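Local coordinates for phage-related conserved hypothetical protein, BB2244 (Bordetella bronchiseptica, PDB 2BDV), which is of unknown function but belongs to the SOS response associated peptidase (SRAP) family, and so probably takes part in the DNA-damage response, at residues W60-A74 against L141-D153. Numbering follows the deposited sequence.
Sequences WGYKPHGSSFFMINA and LDEAHGFAIVTND
A74 and T151 meet where edge strand 73-75 runs parallel to strand 147-151 in a mixed four-stranded sheet of this SRAP-family protein. The parallel pattern is regular. I149 N donates to I72 O at 2.9 Å. A74 N donates to I149 O at 2.8 Å. T151 N donates to A74 O at 3.1 Å. I72 O is gripped twice, because W60 NE1 also reaches it, on a lone pair in the carbonyl plane. With CG anti to the backbone N (chi1 -176°), the indole reaches I72 O, and the bond helps hold the ring in place. The indole lies nearly parallel to the F147 ring but slid aside, with little overlap. W60 CA sits over one face of F147. Beside it, G61 N donates to F147 O at 2.8 Å, and the same oxygen meets the indole edge near CD1.

Before the strands, residues 61-63 pass the short 3-10 segment 143-144. E143 O accepts K63 N and G146 N from opposite faces of its carbonyl plane. The K63 and E143 side chains run side by side, pointing the same way. K63 NZ forms a salt bridge with E143 OE2 at 3.0 Å; the ammonium meets the oxygen from above the carboxylate plane, 51° out of it.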
loop_
_atom_site.group_PDB
_atom_site.type_symbol
_atom_site.label_atom_id
_atom_site.label_comp_id
_atom_site.label_asym_id
_atom_site.label_seq_id
_atom_site.Cartn_x
_atom_site.Cartn_y
_atom_site.Cartn_z
ATOM N N TRP A 60 -0.216 6.315 7.126
ATOM C CA TRP A 60 0.629 5.892 6.015
ATOM C C TRP A 60 1.927 6.694 6.086
ATOM O O TRP A 60 1.911 7.919 5.973
ATOM C CB TRP A 60 -0.081 6.163 4.679
ATOM C CG TRP A 60 0.667 5.674 3.475
ATOM C CD1 TRP A 60 1.703 4.785 3.464
ATOM C CD2 TRP A 60 0.405 5.997 2.104
ATOM N NE1 TRP A 60 2.101 4.534 2.179
ATOM C CE2 TRP A 60 1.319 5.264 1.322
ATOM C CE3 TRP A 60 -0.517 6.836 1.457
ATOM C CZ2 TRP A 60 1.344 5.340 -0.079
ATOM C CZ3 TRP A 60 -0.498 6.916 0.074
ATOM C CH2 TRP A 60 0.429 6.169 -0.685
ATOM N N GLY A 61 3.045 6.005 6.289
ATOM C CA GLY A 61 4.331 6.677 6.382
ATOM C C GLY A 61 5.059 6.284 7.655
ATOM O O GLY A 61 4.716 6.755 8.743
ATOM N N TYR A 62 6.063 5.419 7.528
ATOM C CA TYR A 62 6.829 4.943 8.684
ATOM C C TYR A 62 8.133 5.699 8.925
ATOM O O TYR A 62 8.990 5.795 8.044
ATOM C CB TYR A 62 7.131 3.439 8.556
ATOM C CG TYR A 62 7.951 2.864 9.700
ATOM C CD1 TYR A 62 7.516 2.976 11.021
ATOM C CD2 TYR A 62 9.167 2.219 9.465
ATOM C CE1 TYR A 62 8.271 2.466 12.076
ATOM C CE2 TYR A 62 9.929 1.702 10.517
ATOM C CZ TYR A 62 9.477 1.831 11.819
ATOM O OH TYR A 62 10.230 1.349 12.877
ATOM N N LYS A 63 8.264 6.219 10.144
ATOM C CA LYS A 63 9.434 6.974 10.571
ATOM C C LYS A 63 10.163 6.270 11.715
ATOM O O LYS A 63 9.767 6.383 12.875
ATOM C CB LYS A 63 9.012 8.365 11.038
ATOM C CG LYS A 63 10.167 9.224 11.522
ATOM C CD LYS A 63 9.684 10.578 12.027
ATOM C CE LYS A 63 8.798 10.442 13.256
ATOM N NZ LYS A 63 8.199 11.753 13.628
ATOM N N PRO A 64 11.249 5.545 11.403
ATOM C CA PRO A 64 12.024 4.830 12.425
ATOM C C PRO A 64 12.447 5.750 13.569
ATOM O O PRO A 64 12.842 6.896 13.345
ATOM C CB PRO A 64 13.217 4.292 11.637
ATOM C CG PRO A 64 13.405 5.333 10.570
ATOM C CD PRO A 64 11.972 5.553 10.117
ATOM N N HIS A 65 12.363 5.230 14.790
ATOM C CA HIS A 65 12.712 5.980 15.995
ATOM C C HIS A 65 14.069 6.690 15.922
ATOM O O HIS A 65 14.216 7.807 16.425
ATOM C CB HIS A 65 12.696 5.042 17.211
ATOM C CG HIS A 65 12.897 5.743 18.521
ATOM N ND1 HIS A 65 13.483 5.130 19.608
ATOM C CD2 HIS A 65 12.587 6.999 18.921
ATOM C CE1 HIS A 65 13.531 5.981 20.619
ATOM N NE2 HIS A 65 12.994 7.122 20.227
ATOM N N GLY A 66 15.048 6.049 15.283
ATOM C CA GLY A 66 16.378 6.627 15.184
ATOM C C GLY A 66 16.808 7.289 13.883
ATOM O O GLY A 66 18.010 7.443 13.639
ATOM N N SER A 67 15.856 7.673 13.036
ATOM C CA SER A 67 16.202 8.341 11.783
ATOM C C SER A 67 15.152 9.354 11.329
ATOM O O SER A 67 14.068 9.442 11.908
ATOM C CB SER A 67 16.472 7.316 10.675
ATOM O OG SER A 67 17.843 6.933 10.665
ATOM N N SER A 68 15.503 10.136 10.308
ATOM C CA SER A 68 14.617 11.166 9.763
ATOM C C SER A 68 14.004 10.701 8.451
ATOM O O SER A 68 13.597 11.506 7.611
ATOM C CB SER A 68 15.392 12.468 9.536
ATOM O OG SER A 68 16.405 12.306 8.557
ATOM N N PHE A 69 13.949 9.385 8.288
ATOM C CA PHE A 69 13.384 8.780 7.097
ATOM C C PHE A 69 11.874 8.653 7.226
ATOM O O PHE A 69 11.353 8.364 8.301
ATOM C CB PHE A 69 13.972 7.387 6.874
ATOM C CG PHE A 69 15.171 7.360 5.971
ATOM C CD1 PHE A 69 15.265 8.225 4.884
ATOM C CD2 PHE A 69 16.165 6.406 6.153
ATOM C CE1 PHE A 69 16.330 8.138 3.985
ATOM C CE2 PHE A 69 17.231 6.308 5.261
ATOM C CZ PHE A 69 17.312 7.176 4.172
ATOM N N PHE A 70 11.175 8.874 6.124
ATOM C CA PHE A 70 9.731 8.747 6.112
ATOM C C PHE A 70 9.413 7.729 5.033
ATOM O O PHE A 70 8.993 8.081 3.930
ATOM C CB PHE A 70 9.081 10.082 5.791
ATOM C CG PHE A 70 7.588 10.049 5.850
ATOM C CD1 PHE A 70 6.830 10.224 4.693
ATOM C CD2 PHE A 70 6.934 9.872 7.065
ATOM C CE1 PHE A 70 5.437 10.223 4.745
ATOM C CE2 PHE A 70 5.540 9.866 7.134
ATOM C CZ PHE A 70 4.786 10.046 5.971
HETATM N N MSE A 71 9.632 6.462 5.366
HETATM C CA MSE A 71 9.409 5.357 4.444
HETATM C C MSE A 71 7.945 5.091 4.133
HETATM O O MSE A 71 7.146 4.797 5.029
HETATM C CB MSE A 71 10.064 4.098 5.003
HETATM C CG MSE A 71 11.581 4.178 5.064
HETATM SE SE MSE A 71 12.312 2.909 6.337
HETATM C CE MSE A 71 13.459 4.113 7.334
ATOM N N ILE A 72 7.614 5.179 2.847
ATOM C CA ILE A 72 6.251 4.961 2.369
ATOM C C ILE A 72 6.078 3.629 1.651
ATOM O O ILE A 72 4.965 3.119 1.539
ATOM C CB ILE A 72 5.814 6.075 1.405
ATOM C CG1 ILE A 72 6.739 6.089 0.182
ATOM C CG2 ILE A 72 5.847 7.412 2.120
ATOM C CD1 ILE A 72 6.319 7.066 -0.898
ATOM N N ASN A 73 7.179 3.084 1.149
ATOM C CA ASN A 73 7.163 1.806 0.447
ATOM C C ASN A 73 8.181 0.879 1.103
ATOM O O ASN A 73 9.205 1.337 1.610
ATOM C CB ASN A 73 7.540 1.981 -1.035
ATOM C CG ASN A 73 6.590 2.899 -1.784
ATOM O OD1 ASN A 73 5.376 2.883 -1.557
ATOM N ND2 ASN A 73 7.137 3.689 -2.703
ATOM N N ALA A 74 7.900 -0.420 1.088
ATOM C CA ALA A 74 8.806 -1.400 1.672
ATOM C C ALA A 74 9.326 -2.318 0.566
ATOM O O ALA A 74 8.585 -3.152 0.040
ATOM C CB ALA A 74 8.085 -2.210 2.743
ATOM N N LEU A 141 -1.238 7.010 16.974
ATOM C CA LEU A 141 -1.309 6.973 15.516
ATOM C C LEU A 141 -0.412 8.011 14.849
ATOM O O LEU A 141 -0.874 8.844 14.063
ATOM C CB LEU A 141 -2.763 7.165 15.069
ATOM C CG LEU A 141 -3.760 6.122 15.595
ATOM C CD1 LEU A 141 -5.171 6.584 15.303
ATOM C CD2 LEU A 141 -3.499 4.770 14.962
ATOM N N ASP A 142 0.879 7.943 15.163
ATOM C CA ASP A 142 1.862 8.867 14.615
ATOM C C ASP A 142 2.805 8.189 13.607
ATOM O O ASP A 142 2.659 7.001 13.313
ATOM C CB ASP A 142 2.672 9.514 15.756
ATOM C CG ASP A 142 3.167 8.504 16.787
ATOM O OD1 ASP A 142 3.353 7.317 16.436
ATOM O OD2 ASP A 142 3.389 8.899 17.955
ATOM N N GLU A 143 3.762 8.949 13.077
ATOM C CA GLU A 143 4.708 8.412 12.102
ATOM C C GLU A 143 5.535 7.286 12.691
ATOM O O GLU A 143 5.987 6.400 11.968
ATOM C CB GLU A 143 5.655 9.499 11.589
ATOM C CG GLU A 143 4.962 10.767 11.184
ATOM C CD GLU A 143 4.614 11.610 12.387
ATOM O OE1 GLU A 143 3.753 12.505 12.259
ATOM O OE2 GLU A 143 5.216 11.374 13.461
ATOM N N ALA A 144 5.744 7.334 14.003
ATOM C CA ALA A 144 6.510 6.304 14.687
ATOM C C ALA A 144 5.780 4.971 14.576
ATOM O O ALA A 144 6.378 3.907 14.763
ATOM C CB ALA A 144 6.709 6.669 16.152
ATOM N N HIS A 145 4.488 5.025 14.271
ATOM C CA HIS A 145 3.713 3.801 14.115
ATOM C C HIS A 145 3.013 3.752 12.760
ATOM O O HIS A 145 1.968 3.127 12.617
ATOM C CB HIS A 145 2.703 3.658 15.260
ATOM C CG HIS A 145 3.343 3.605 16.611
ATOM N ND1 HIS A 145 3.704 4.740 17.306
ATOM C CD2 HIS A 145 3.773 2.558 17.356
ATOM C CE1 HIS A 145 4.333 4.393 18.416
ATOM N NE2 HIS A 145 4.390 3.074 18.469
ATOM N N GLY A 146 3.611 4.407 11.766
ATOM C CA GLY A 146 3.037 4.424 10.428
ATOM C C GLY A 146 3.364 3.164 9.639
ATOM O O GLY A 146 4.162 2.342 10.086
ATOM N N PHE A 147 2.757 2.997 8.466
ATOM C CA PHE A 147 3.024 1.808 7.660
ATOM C C PHE A 147 3.596 2.140 6.288
ATOM O O PHE A 147 3.624 3.299 5.887
ATOM C CB PHE A 147 1.748 0.966 7.487
ATOM C CG PHE A 147 0.688 1.613 6.628
ATOM C CD1 PHE A 147 -0.380 2.285 7.210
ATOM C CD2 PHE A 147 0.745 1.527 5.236
ATOM C CE1 PHE A 147 -1.383 2.861 6.426
ATOM C CE2 PHE A 147 -0.256 2.102 4.435
ATOM C CZ PHE A 147 -1.324 2.770 5.033
ATOM N N ALA A 148 4.073 1.118 5.585
ATOM C CA ALA A 148 4.594 1.297 4.236
ATOM C C ALA A 148 3.920 0.244 3.334
ATOM O O ALA A 148 3.601 -0.856 3.792
ATOM C CB ALA A 148 6.109 1.117 4.226
ATOM N N ILE A 149 3.677 0.584 2.070
ATOM C CA ILE A 149 3.075 -0.368 1.137
ATOM C C ILE A 149 4.206 -1.232 0.578
ATOM O O ILE A 149 5.230 -0.701 0.169
ATOM C CB ILE A 149 2.378 0.338 -0.068
ATOM C CG1 ILE A 149 1.297 1.299 0.427
ATOM C CG2 ILE A 149 1.725 -0.692 -0.985
ATOM C CD1 ILE A 149 0.380 0.669 1.444
ATOM N N VAL A 150 4.041 -2.555 0.581
ATOM C CA VAL A 150 5.084 -3.432 0.030
ATOM C C VAL A 150 5.096 -3.225 -1.482
ATOM O O VAL A 150 4.070 -3.385 -2.137
ATOM C CB VAL A 150 4.810 -4.916 0.299
ATOM C CG1 VAL A 150 5.901 -5.767 -0.353
ATOM C CG2 VAL A 150 4.752 -5.176 1.793
ATOM N N THR A 151 6.262 -2.866 -2.017
ATOM C CA THR A 151 6.445 -2.607 -3.441
ATOM C C THR A 151 7.454 -3.559 -4.108
ATOM O O THR A 151 8.373 -4.070 -3.463
ATOM C CB THR A 151 6.934 -1.165 -3.665
ATOM O OG1 THR A 151 8.078 -0.922 -2.835
ATOM C CG2 THR A 151 5.837 -0.161 -3.306
ATOM N N ASN A 152 7.286 -3.761 -5.410
ATOM C CA ASN A 152 8.159 -4.631 -6.183
ATOM C C ASN A 152 9.090 -3.767 -7.011
ATOM O O ASN A 152 8.911 -3.621 -8.225
ATOM C CB ASN A 152 7.324 -5.512 -7.103
ATOM C CG ASN A 152 8.125 -6.636 -7.723
ATOM O OD1 ASN A 152 7.580 -7.460 -8.455
ATOM N ND2 ASN A 152 9.424 -6.678 -7.432
ATOM N N ASP A 153 10.086 -3.198 -6.345
ATOM C CA ASP A 153 11.049 -2.310 -6.985
ATOM C C ASP A 153 11.698 -2.877 -8.247
ATOM O O ASP A 153 11.884 -2.158 -9.231
ATOM C CB ASP A 153 12.120 -1.915 -5.963
ATOM C CG ASP A 153 11.550 -1.100 -4.808
ATOM O OD1 ASP A 153 10.422 -1.409 -4.357
ATOM O OD2 ASP A 153 12.231 -0.157 -4.345
#